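Local coordinates for pirin-like protein (PDB 2P17), which is of uncertain function but, as a member of the pirin family in the cupin clan, binds one iron ion per subunit, at residues S217-N220 and R221-T225. Numbering follows the deposited sequence.
Sequences SRHN and RGEET
Asn220 and Glu223 open and close a type II beta turn in the C-terminal cupin domain, within the loop that leads from strand 212-216 into strand 224-231, and they illustrate how one carboxylate can tie down a surface turn. The backbone bond from Glu223 N to Asn220 O closes the turn at 3.2 Å. Beside it the two side chains run in the same direction, with amide and carboxylate planes 77° apart. Asn220 ND2 gives a nearly straight bond to Glu223 OE2 (2.9 Å), leaving in its own amide plane but landing above that of the carboxylate. Asn220 N donates a hydrogen bond to OE1 of Glu223, also from above that plane, at 3.0 Å. With CG beside its own backbone N (chi1 -63°) and an extended chain beyond, Glu223 carries its carboxylate alongside Asn220. With alanine in place of Glu223, the backbone N and ND2 of Asn220 would probably lose their carboxylate acceptors, and the amide would be likelier to turn. Gly222, at phi 91°, takes a corner where a CB would jam against the preceding carbonyl oxygen. Farther out, Thr225 CG2 packs 3.8 Å from CB of His219, while Thr225 OG1 bonds to Leu184 O. A water in the plane of the His219 ring bridges its ND1 to Glu223 OE1, and the ring's NE2 shares a 2.8 Å hydrogen bond with Ser217 OG.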
loop_
_atom_site.group_PDB
_atom_site.type_symbol
_atom_site.label_atom_id
_atom_site.label_comp_id
_atom_site.label_asym_id
_atom_site.label_seq_id
_atom_site.Cartn_x
_atom_site.Cartn_y
_atom_site.Cartn_z
ATOM N N SER A 217 -0.112 -3.648 -16.018
ATOM C CA SER A 217 -0.872 -3.284 -17.204
ATOM C C SER A 217 -2.303 -2.922 -16.850
ATOM O O SER A 217 -2.851 -3.413 -15.874
ATOM C CB SER A 217 -0.883 -4.450 -18.205
ATOM O OG SER A 217 -1.269 -5.656 -17.565
ATOM N N ARG A 218 -2.892 -2.077 -17.683
ATOM C CA ARG A 218 -4.283 -1.681 -17.544
ATOM C C ARG A 218 -5.179 -2.520 -18.432
ATOM O O ARG A 218 -4.765 -2.955 -19.511
ATOM C CB ARG A 218 -4.438 -0.213 -17.934
ATOM C CG ARG A 218 -3.628 0.760 -17.069
ATOM C CD ARG A 218 -4.166 0.886 -15.650
ATOM N NE ARG A 218 -5.453 1.580 -15.576
ATOM C CZ ARG A 218 -5.625 2.907 -15.480
ATOM N NH1 ARG A 218 -4.596 3.747 -15.464
ATOM N NH2 ARG A 218 -6.855 3.405 -15.429
ATOM N N HIS A 219 -6.403 -2.753 -17.961
ATOM C CA HIS A 219 -7.367 -3.553 -18.693
ATOM C C HIS A 219 -8.725 -2.850 -18.696
ATOM O O HIS A 219 -8.819 -1.692 -18.309
ATOM C CB HIS A 219 -7.379 -4.976 -18.117
ATOM C CG HIS A 219 -6.035 -5.620 -18.193
ATOM N ND1 HIS A 219 -5.627 -6.344 -19.290
ATOM C CD2 HIS A 219 -4.966 -5.555 -17.365
ATOM C CE1 HIS A 219 -4.376 -6.734 -19.117
ATOM N NE2 HIS A 219 -3.953 -6.271 -17.955
ATOM N N ASN A 220 -9.757 -3.540 -19.169
ATOM C CA ASN A 220 -11.082 -2.950 -19.327
ATOM C C ASN A 220 -11.995 -3.250 -18.161
ATOM O O ASN A 220 -11.930 -4.328 -17.577
ATOM C CB ASN A 220 -11.747 -3.481 -20.598
ATOM C CG ASN A 220 -10.960 -3.157 -21.844
ATOM O OD1 ASN A 220 -10.781 -1.992 -22.183
ATOM N ND2 ASN A 220 -10.486 -4.186 -22.537
ATOM N N ARG A 221 -12.872 -2.301 -17.843
ATOM C CA ARG A 221 -13.911 -2.540 -16.846
ATOM C C ARG A 221 -14.719 -3.777 -17.252
ATOM O O ARG A 221 -15.016 -3.990 -18.438
ATOM C CB ARG A 221 -14.830 -1.322 -16.733
ATOM C CG ARG A 221 -15.831 -1.385 -15.588
ATOM C CD ARG A 221 -16.882 -0.286 -15.702
ATOM N NE ARG A 221 -17.929 -0.460 -14.700
ATOM C CZ ARG A 221 -17.867 -0.012 -13.446
ATOM N NH1 ARG A 221 -16.801 0.662 -13.018
ATOM N NH2 ARG A 221 -18.881 -0.236 -12.617
ATOM N N GLY A 222 -15.042 -4.599 -16.260
ATOM C CA GLY A 222 -15.822 -5.809 -16.492
ATOM C C GLY A 222 -15.005 -7.050 -16.789
ATOM O O GLY A 222 -15.552 -8.152 -16.838
ATOM N N GLU A 223 -13.702 -6.888 -17.007
ATOM C CA GLU A 223 -12.828 -8.029 -17.250
ATOM C C GLU A 223 -12.285 -8.596 -15.949
ATOM O O GLU A 223 -11.964 -7.850 -15.018
ATOM C CB GLU A 223 -11.685 -7.657 -18.183
ATOM C CG GLU A 223 -12.182 -7.244 -19.558
ATOM C CD GLU A 223 -11.072 -6.817 -20.490
ATOM O OE1 GLU A 223 -9.978 -6.460 -19.999
ATOM O OE2 GLU A 223 -11.300 -6.830 -21.720
ATOM N N GLU A 224 -12.189 -9.918 -15.885
ATOM C CA GLU A 224 -11.610 -10.576 -14.726
ATOM C C GLU A 224 -10.146 -10.787 -15.058
ATOM O O GLU A 224 -9.820 -11.470 -16.030
ATOM C CB GLU A 224 -12.352 -11.894 -14.401
ATOM C CG GLU A 224 -13.761 -11.675 -13.809
ATOM C CD GLU A 224 -14.558 -12.966 -13.503
ATOM O OE1 GLU A 224 -14.045 -14.084 -13.752
ATOM O OE2 GLU A 224 -15.723 -12.853 -13.014
ATOM N N THR A 225 -9.261 -10.138 -14.295
ATOM C CA THR A 225 -7.825 -10.239 -14.543
ATOM C C THR A 225 -7.109 -10.875 -13.360
ATOM O O THR A 225 -7.645 -10.933 -12.255
ATOM C CB THR A 225 -7.148 -8.867 -14.842
ATOM O OG1 THR A 225 -7.022 -8.095 -13.637
ATOM C CG2 THR A 225 -7.911 -8.066 -15.923
HETATM O O HOH W 1 -7.602 -6.509 -21.365
#